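Local coordinates for tail fiber protein (Acinetobacter phage AM24, PDB 5W5P), which probably recognises and degrades the capsular polysaccharide of the bacterial host, Acinetobacter baumannii, as the trimeric tailspike of the phage, at residues Leu39-Leu45 and Tyr58-Asn64; Leu45-Pro50 and Gly92-Trp98; Tyr386-Phe391 and Ala415-Ser420. All blocks are in the same frame, centred on the assembly; numbering follows the deposited sequence.

Contact 1 (Leu39-Leu45 and Tyr58-Asn64); sequences LKTFDDL and YVGQRSN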
# COMPACT_ATOMS: atom_id res chain seq x y z
N LEU A 39 7.18 -47.92 -29.72
CA LEU A 39 6.60 -46.74 -30.36
C LEU A 39 7.42 -45.52 -29.98
O LEU A 39 7.16 -44.85 -28.96
CB LEU A 39 5.14 -46.59 -29.96
CG LEU A 39 4.24 -47.79 -30.26
CD1 LEU A 39 2.84 -47.55 -29.75
CD2 LEU A 39 4.23 -48.06 -31.76
N LYS A 40 8.41 -45.20 -30.80
CA LYS A 40 9.33 -44.11 -30.49
C LYS A 40 8.80 -42.76 -30.96
O LYS A 40 8.87 -41.77 -30.21
CB LYS A 40 10.70 -44.38 -31.11
CG LYS A 40 11.63 -43.19 -31.10
CD LYS A 40 12.95 -43.49 -31.75
CE LYS A 40 14.03 -42.51 -31.30
NZ LYS A 40 14.87 -42.06 -32.45
N THR A 41 8.24 -42.70 -32.17
CA THR A 41 7.82 -41.44 -32.79
C THR A 41 6.32 -41.46 -33.07
O THR A 41 5.65 -42.48 -32.92
CB THR A 41 8.59 -41.19 -34.09
OG1 THR A 41 8.19 -42.16 -35.07
CG2 THR A 41 10.09 -41.31 -33.86
N PHE A 42 5.81 -40.30 -33.48
CA PHE A 42 4.40 -40.18 -33.85
C PHE A 42 4.07 -41.07 -35.04
O PHE A 42 2.97 -41.62 -35.13
CB PHE A 42 4.05 -38.73 -34.18
CG PHE A 42 3.65 -37.90 -32.99
CD1 PHE A 42 4.03 -38.25 -31.71
CD2 PHE A 42 2.89 -36.75 -33.17
CE1 PHE A 42 3.66 -37.47 -30.62
CE2 PHE A 42 2.51 -35.97 -32.09
CZ PHE A 42 2.90 -36.33 -30.81
N ASP A 43 5.01 -41.22 -35.98
CA ASP A 43 4.78 -42.08 -37.13
C ASP A 43 4.62 -43.54 -36.72
O ASP A 43 3.84 -44.28 -37.33
CB ASP A 43 5.91 -41.93 -38.14
CG ASP A 43 5.59 -42.58 -39.48
OD1 ASP A 43 4.62 -42.14 -40.13
OD2 ASP A 43 6.32 -43.52 -39.89
N ASP A 44 5.35 -43.98 -35.69
CA ASP A 44 5.19 -45.35 -35.20
C ASP A 44 3.80 -45.58 -34.64
O ASP A 44 3.26 -46.68 -34.78
CB ASP A 44 6.25 -45.66 -34.15
CG ASP A 44 7.65 -45.63 -34.70
OD1 ASP A 44 7.81 -45.84 -35.93
OD2 ASP A 44 8.60 -45.41 -33.92
N LEU A 45 3.21 -44.58 -33.98
CA LEU A 45 1.86 -44.75 -33.46
C LEU A 45 0.84 -44.82 -34.59
O LEU A 45 -0.03 -45.70 -34.60
CB LEU A 45 1.52 -43.62 -32.49
CG LEU A 45 0.11 -43.68 -31.89
CD1 LEU A 45 -0.02 -44.82 -30.90
CD2 LEU A 45 -0.23 -42.35 -31.23
N TYR A 58 2.59 -45.82 -24.88
CA TYR A 58 3.45 -44.66 -24.69
C TYR A 58 4.21 -44.38 -25.98
O TYR A 58 4.86 -45.28 -26.53
CB TYR A 58 4.43 -44.89 -23.54
CG TYR A 58 5.44 -43.78 -23.40
CD1 TYR A 58 6.72 -43.93 -23.89
CD2 TYR A 58 5.10 -42.57 -22.80
CE1 TYR A 58 7.65 -42.92 -23.79
CE2 TYR A 58 6.03 -41.55 -22.68
CZ TYR A 58 7.30 -41.73 -23.18
OH TYR A 58 8.24 -40.73 -23.08
N VAL A 59 4.13 -43.15 -26.47
CA VAL A 59 4.92 -42.69 -27.60
C VAL A 59 6.08 -41.87 -27.07
O VAL A 59 5.88 -40.94 -26.27
CB VAL A 59 4.07 -41.87 -28.59
CG1 VAL A 59 4.87 -41.54 -29.84
CG2 VAL A 59 2.80 -42.63 -28.95
N GLY A 60 7.29 -42.20 -27.51
CA GLY A 60 8.48 -41.62 -26.90
C GLY A 60 8.68 -40.15 -27.22
O GLY A 60 9.06 -39.37 -26.36
N GLN A 61 8.45 -39.77 -28.47
CA GLN A 61 8.71 -38.41 -28.94
C GLN A 61 7.94 -38.21 -30.25
O GLN A 61 7.20 -39.09 -30.70
CB GLN A 61 10.21 -38.16 -29.11
CG GLN A 61 10.92 -39.14 -30.03
CD GLN A 61 12.42 -39.22 -29.76
OE1 GLN A 61 12.85 -39.36 -28.62
NE2 GLN A 61 13.21 -39.11 -30.82
N ARG A 62 8.11 -37.03 -30.86
CA ARG A 62 7.35 -36.70 -32.06
C ARG A 62 7.97 -37.31 -33.30
O ARG A 62 7.29 -37.97 -34.09
CB ARG A 62 7.23 -35.18 -32.21
CG ARG A 62 6.06 -34.56 -31.47
CD ARG A 62 5.95 -33.06 -31.75
NE ARG A 62 5.85 -32.78 -33.18
CZ ARG A 62 4.70 -32.65 -33.84
NH1 ARG A 62 3.55 -32.77 -33.19
NH2 ARG A 62 4.71 -32.39 -35.14
N SER A 63 9.27 -37.09 -33.49
CA SER A 63 10.03 -37.70 -34.57
C SER A 63 11.42 -38.06 -34.05
O SER A 63 11.76 -37.80 -32.89
CB SER A 63 10.15 -36.77 -35.77
OG SER A 63 10.93 -35.63 -35.46
N ASN A 64 12.22 -38.67 -34.92
CA ASN A 64 13.59 -39.02 -34.55
C ASN A 64 14.46 -37.80 -34.29
O ASN A 64 15.49 -37.91 -33.61
CB ASN A 64 14.26 -39.89 -35.61
CG ASN A 64 13.57 -41.23 -35.81
OD1 ASN A 64 13.41 -42.01 -34.86
ND2 ASN A 64 13.17 -41.51 -37.04
O HOH W 1 6.14 -47.69 -27.15
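Phe-42 lies under the side chain of Arg-62: Arg-62 CG stands over the ring face, 3.8 Å from its centroid, a CH-pi contact. Phe-42 is the first residue of helix 42-46, which packs on a small four-stranded antiparallel sheet near the tailspike N terminus and starts with a capping box. Thr-41 is the N-cap; its OG1 accepts a weak bond from Asp-44 N (3.4 Å), while Asp-44 OD2 accepts from Thr-41 N at 3.2 Å and Lys-40 N at 3.1 Å. The chain leaving strand 56-59 follows this helix start with three backbone hydrogen bonds: Gly-60 N to Leu-39 O (3.0 Å), Gln-61 N to Lys-40 O (2.7 Å) and Phe-42 N to Arg-62 O (2.8 Å). Val-59 packs beside Phe-42 and Leu-45, its CG1 3.9 Å from Phe-42 CD1 at the ring edge and its CG2 3.8 Å from Leu-45 CD2. Arg-62 forms a salt bridge to Asp-86, and Gly-60 O accepts from Lys-101 of the second subunit, so segment 58-64 also borders a subunit interface. Lys-40 NZ donates to Asn-64 OD1 at 2.8 Å, and one water bridges Leu-39 N and Tyr-58 O, 2.8 Å from each.

Contact 2 (Leu45-Pro50 and Gly92-Trp98); sequences LRNFKP and GIDGTRW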
# COMPACT_ATOMS: atom_id res chain seq x y z
N LEU A 45 3.21 -44.58 -33.98
CA LEU A 45 1.86 -44.75 -33.46
C LEU A 45 0.84 -44.82 -34.59
O LEU A 45 -0.03 -45.70 -34.60
CB LEU A 45 1.52 -43.62 -32.49
CG LEU A 45 0.11 -43.68 -31.89
CD1 LEU A 45 -0.02 -44.82 -30.90
CD2 LEU A 45 -0.23 -42.35 -31.23
N ARG A 46 0.94 -43.91 -35.56
CA ARG A 46 -0.01 -43.91 -36.68
C ARG A 46 0.06 -45.20 -37.48
O ARG A 46 -0.93 -45.59 -38.11
CB ARG A 46 0.26 -42.71 -37.60
CG ARG A 46 -0.13 -41.37 -37.00
CD ARG A 46 -0.11 -40.26 -38.04
NE ARG A 46 -0.44 -38.97 -37.46
CZ ARG A 46 0.47 -38.05 -37.13
NH1 ARG A 46 1.76 -38.29 -37.33
NH2 ARG A 46 0.09 -36.90 -36.60
N ASN A 47 1.20 -45.88 -37.47
CA ASN A 47 1.34 -47.16 -38.14
C ASN A 47 1.02 -48.35 -37.24
O ASN A 47 1.00 -49.49 -37.72
CB ASN A 47 2.76 -47.32 -38.69
CG ASN A 47 3.00 -46.47 -39.92
OD1 ASN A 47 3.00 -46.97 -41.05
ND2 ASN A 47 3.19 -45.18 -39.72
N PHE A 48 0.76 -48.10 -35.96
CA PHE A 48 0.47 -49.16 -35.00
C PHE A 48 -1.03 -49.38 -34.90
O PHE A 48 -1.82 -48.44 -34.94
CB PHE A 48 1.04 -48.78 -33.63
CG PHE A 48 0.73 -49.77 -32.55
CD1 PHE A 48 1.31 -51.03 -32.55
CD2 PHE A 48 -0.12 -49.43 -31.51
CE1 PHE A 48 1.04 -51.94 -31.55
CE2 PHE A 48 -0.40 -50.34 -30.50
CZ PHE A 48 0.18 -51.59 -30.52
N LYS A 49 -1.42 -50.65 -34.79
CA LYS A 49 -2.82 -51.02 -34.59
C LYS A 49 -3.02 -51.52 -33.18
O LYS A 49 -2.24 -52.36 -32.71
CB LYS A 49 -3.24 -52.09 -35.61
CG LYS A 49 -3.25 -51.59 -37.05
CD LYS A 49 -3.27 -52.74 -38.05
CE LYS A 49 -4.58 -53.52 -37.98
NZ LYS A 49 -4.60 -54.67 -38.93
N PRO A 50 -4.03 -51.03 -32.46
CA PRO A 50 -4.20 -51.44 -31.06
C PRO A 50 -4.57 -52.91 -30.95
O PRO A 50 -5.25 -53.48 -31.81
CB PRO A 50 -5.35 -50.55 -30.56
CG PRO A 50 -6.10 -50.19 -31.80
CD PRO A 50 -5.09 -50.10 -32.90
N GLY A 92 -4.52 -43.08 -36.77
CA GLY A 92 -3.69 -44.09 -37.40
C GLY A 92 -4.18 -44.48 -38.79
O GLY A 92 -5.30 -44.15 -39.21
N ILE A 93 -3.32 -45.19 -39.51
CA ILE A 93 -3.66 -45.64 -40.86
C ILE A 93 -4.87 -46.56 -40.83
O ILE A 93 -5.69 -46.56 -41.76
CB ILE A 93 -2.44 -46.30 -41.52
CG1 ILE A 93 -1.35 -45.26 -41.79
CG2 ILE A 93 -2.83 -47.00 -42.82
CD1 ILE A 93 0.05 -45.81 -41.73
N ASP A 94 -5.02 -47.35 -39.76
CA ASP A 94 -6.20 -48.18 -39.57
C ASP A 94 -7.45 -47.39 -39.20
O ASP A 94 -8.53 -47.98 -39.09
CB ASP A 94 -5.92 -49.24 -38.50
CG ASP A 94 -5.64 -48.63 -37.13
OD1 ASP A 94 -5.36 -47.41 -37.05
OD2 ASP A 94 -5.67 -49.38 -36.14
N GLY A 95 -7.33 -46.08 -38.99
CA GLY A 95 -8.45 -45.26 -38.59
C GLY A 95 -8.61 -45.07 -37.09
O GLY A 95 -9.51 -44.34 -36.67
N THR A 96 -7.76 -45.71 -36.29
CA THR A 96 -7.84 -45.58 -34.84
C THR A 96 -7.55 -44.15 -34.41
O THR A 96 -6.52 -43.58 -34.79
CB THR A 96 -6.87 -46.54 -34.16
OG1 THR A 96 -7.27 -47.89 -34.41
CG2 THR A 96 -6.83 -46.29 -32.66
N ARG A 97 -8.45 -43.57 -33.62
CA ARG A 97 -8.24 -42.25 -33.04
C ARG A 97 -7.50 -42.42 -31.72
O ARG A 97 -8.08 -42.84 -30.72
CB ARG A 97 -9.56 -41.52 -32.85
CG ARG A 97 -9.89 -40.58 -34.00
CD ARG A 97 -10.55 -41.34 -35.13
NE ARG A 97 -10.74 -40.51 -36.32
CZ ARG A 97 -10.88 -40.98 -37.55
NH1 ARG A 97 -10.84 -42.29 -37.77
NH2 ARG A 97 -11.05 -40.15 -38.56
N TRP A 98 -6.21 -42.10 -31.73
CA TRP A 98 -5.40 -42.06 -30.52
C TRP A 98 -5.51 -40.68 -29.88
O TRP A 98 -5.31 -39.66 -30.55
CB TRP A 98 -3.93 -42.38 -30.84
CG TRP A 98 -3.71 -43.79 -31.35
CD1 TRP A 98 -3.62 -44.19 -32.65
CD2 TRP A 98 -3.53 -44.97 -30.55
NE1 TRP A 98 -3.41 -45.55 -32.71
CE2 TRP A 98 -3.35 -46.05 -31.44
CE3 TRP A 98 -3.51 -45.22 -29.18
CZ2 TRP A 98 -3.15 -47.35 -31.00
CZ3 TRP A 98 -3.31 -46.52 -28.74
CH2 TRP A 98 -3.13 -47.56 -29.65
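Leu-45 comes first, its CD1 over the face of the Trp-98 indole, 3.6 Å from the five-membered ring centroid in a CH-pi contact. Arg-46 O accepts from Ile-93 N at 2.8 Å, and Gly-92 CA lies 3.2 Å from the same Arg-46 O, where a side chain would crowd it. The guanidinium of Arg-46 turns away to salt bridges with Asp-84 and Asp-86. Asn-47 ND2 is hydrogen-bonded to Asp-43 O, and Asn-47 OD1 meets Ile-93 CD1 at 3.2 Å only as close packing. The facing segment holds the start of strand 97-100 and its hairpin connection to strand 89-91 in the N-terminal antiparallel sheet: a type I turn from Gly-92 to Gly-95 with an Asx turn in which Asp-94 OD1 accepts from Thr-96 N (3.0 Å). Phe-48 brings CD2 to 3.7 Å from Trp-98 CZ2, the two ring planes inclined at 34°. Lys-49 CG lies 3.4 Å from Asp-94 OD2. Pro-50 closes the row, with CB 3.8 Å from Trp-98 CH2 and CD 3.5 Å from Thr-96 OG1.

Contact 3 (Tyr386-Phe391 and Ala415-Ser420); sequences YADVKF and AYRMWS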
# COMPACT_ATOMS: atom_id res chain seq x y z
N TYR A 386 16.22 19.96 -13.10
CA TYR A 386 15.76 18.63 -12.73
C TYR A 386 14.78 18.70 -11.57
O TYR A 386 14.97 19.47 -10.62
CB TYR A 386 16.93 17.71 -12.36
CG TYR A 386 16.47 16.34 -11.92
CD1 TYR A 386 16.32 15.31 -12.84
CD2 TYR A 386 16.16 16.08 -10.59
CE1 TYR A 386 15.87 14.06 -12.45
CE2 TYR A 386 15.71 14.84 -10.20
CZ TYR A 386 15.57 13.83 -11.13
OH TYR A 386 15.12 12.59 -10.73
N ALA A 387 13.74 17.86 -11.63
CA ALA A 387 12.88 17.60 -10.49
C ALA A 387 12.44 16.15 -10.57
O ALA A 387 12.20 15.63 -11.66
CB ALA A 387 11.66 18.52 -10.47
N ASP A 388 12.34 15.48 -9.41
CA ASP A 388 11.96 14.07 -9.40
C ASP A 388 10.61 13.86 -10.08
O ASP A 388 10.44 12.91 -10.85
CB ASP A 388 11.94 13.53 -7.97
CG ASP A 388 13.34 13.38 -7.39
OD1 ASP A 388 14.22 12.80 -8.06
OD2 ASP A 388 13.56 13.82 -6.24
N VAL A 389 9.64 14.73 -9.81
CA VAL A 389 8.29 14.64 -10.36
C VAL A 389 7.97 15.97 -11.03
O VAL A 389 7.86 17.00 -10.35
CB VAL A 389 7.24 14.31 -9.28
CG1 VAL A 389 5.86 14.14 -9.89
CG2 VAL A 389 7.65 13.06 -8.49
N LYS A 390 7.81 15.96 -12.35
CA LYS A 390 7.60 17.17 -13.14
C LYS A 390 6.15 17.28 -13.59
O LYS A 390 5.60 16.32 -14.16
CB LYS A 390 8.52 17.22 -14.35
CG LYS A 390 9.77 18.05 -14.13
CD LYS A 390 10.58 18.18 -15.40
CE LYS A 390 11.90 18.87 -15.11
NZ LYS A 390 12.83 18.81 -16.26
N PHE A 391 5.54 18.44 -13.36
CA PHE A 391 4.16 18.70 -13.75
C PHE A 391 3.88 20.19 -13.55
O PHE A 391 4.65 20.91 -12.90
CB PHE A 391 3.17 17.85 -12.95
CG PHE A 391 3.20 18.10 -11.47
CD1 PHE A 391 4.08 17.42 -10.65
CD2 PHE A 391 2.34 19.03 -10.89
CE1 PHE A 391 4.11 17.65 -9.28
CE2 PHE A 391 2.36 19.27 -9.53
CZ PHE A 391 3.24 18.58 -8.72
N ALA A 415 18.21 15.03 -4.90
CA ALA A 415 18.29 15.72 -6.17
C ALA A 415 18.09 17.22 -5.94
O ALA A 415 17.83 17.68 -4.83
CB ALA A 415 17.25 15.16 -7.14
N TYR A 416 18.23 18.00 -7.02
CA TYR A 416 18.02 19.43 -6.89
C TYR A 416 16.60 19.74 -6.40
O TYR A 416 16.41 20.57 -5.51
CB TYR A 416 18.29 20.13 -8.22
CG TYR A 416 18.39 21.62 -8.06
CD1 TYR A 416 19.53 22.20 -7.52
CD2 TYR A 416 17.34 22.46 -8.42
CE1 TYR A 416 19.63 23.57 -7.36
CE2 TYR A 416 17.43 23.83 -8.25
CZ TYR A 416 18.58 24.38 -7.72
OH TYR A 416 18.68 25.74 -7.56
N ARG A 417 15.61 19.05 -6.96
CA ARG A 417 14.23 19.26 -6.56
C ARG A 417 13.48 17.93 -6.57
O ARG A 417 13.80 17.02 -7.34
CB ARG A 417 13.52 20.26 -7.48
CG ARG A 417 13.68 21.71 -7.06
CD ARG A 417 12.72 22.60 -7.83
NE ARG A 417 12.84 24.00 -7.42
CZ ARG A 417 13.60 24.90 -8.04
NH1 ARG A 417 14.31 24.56 -9.10
NH2 ARG A 417 13.64 26.14 -7.59
N MSE A 418 12.47 17.85 -5.71
CA MSE A 418 11.61 16.68 -5.69
C MSE A 418 10.41 16.87 -6.62
O MSE A 418 9.88 15.90 -7.16
CB MSE A 418 11.14 16.38 -4.27
CG MSE A 418 10.55 14.99 -4.12
SE MSE A 418 9.73 14.72 -2.38
CE MSE A 418 11.34 14.74 -1.28
N TRP A 419 9.99 18.13 -6.81
CA TRP A 419 8.87 18.44 -7.68
C TRP A 419 9.08 19.82 -8.30
O TRP A 419 9.92 20.60 -7.85
CB TRP A 419 7.54 18.37 -6.92
CG TRP A 419 7.42 19.33 -5.77
CD1 TRP A 419 7.13 20.66 -5.84
CD2 TRP A 419 7.58 19.03 -4.38
NE1 TRP A 419 7.11 21.20 -4.58
CE2 TRP A 419 7.38 20.22 -3.67
CE3 TRP A 419 7.88 17.86 -3.67
CZ2 TRP A 419 7.47 20.29 -2.28
CZ3 TRP A 419 7.97 17.93 -2.29
CH2 TRP A 419 7.76 19.14 -1.61
N SER A 420 8.31 20.10 -9.35
CA SER A 420 8.36 21.40 -9.99
C SER A 420 8.02 22.50 -8.99
O SER A 420 7.01 22.41 -8.29
CB SER A 420 7.40 21.46 -11.18
OG SER A 420 7.74 20.51 -12.17
O HOH W 2 14.25 22.16 -10.99
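The backbones of Ala-387 to Lys-390 and Arg-417 to Ser-420 run parallel and in step, with CA atoms of Val-389 and Trp-419 4.7 Å apart at a single beta bridge. Val-389 N donates to Met-418 O (2.9 Å), Val-389 O accepts from Ser-420 N (3.3 Å), and Asp-388 N donates to Arg-417 O (3.0 Å). Stacked parallel rungs of this kind build the right-handed beta-helix familiar from phage tailspikes. Beyond the bridge Ser-420 OG accepts from Phe-391 N at 3.2 Å. Tyr-386 CE2 packs on Ala-415 CB (3.4 Å), and its OH donates to Asp-388 OD1 at 2.8 Å, while Asp-388 OD2 is hydrogen-bonded to Thr-413 OG1. A water links Tyr-386 O (2.8 Å) to Arg-417 NH1 (3.1 Å); Arg-417 NH2 is hydrogen-bonded to Arg-439 O. Selenomethionine Met-418 and Val-389 face the interior, both touching Phe-408 of strand 407-409; Trp-419 stacks on that same ring. Strand 389-390 bonds to strand 353-354 on its other side, and strand 365-375 lines the core through Phe-369 and Phe-374.

How the contacts relate
Contacts 1 and 2 share helix 42-46 and reach the same N-terminal antiparallel sheet, their centres about 12 Å apart; their segments alternate along the chain. Leu-45 belongs to both, and Leu-39 CD2 touches Phe-48 CB at 3.8 Å. Both are partly buried, but contact 1 relies on several backbone bonds and adjoins a second subunit, whereas contact 2 has a single hydrogen bond across and depends on apolar packing around a tryptophan. Contact 3 is separate, its centre about 64 Å from that of contact 1 and about 71 Å from that of contact 2. Buried within one chain, it continues a parallel strand stack instead of packing a helix on a sheet.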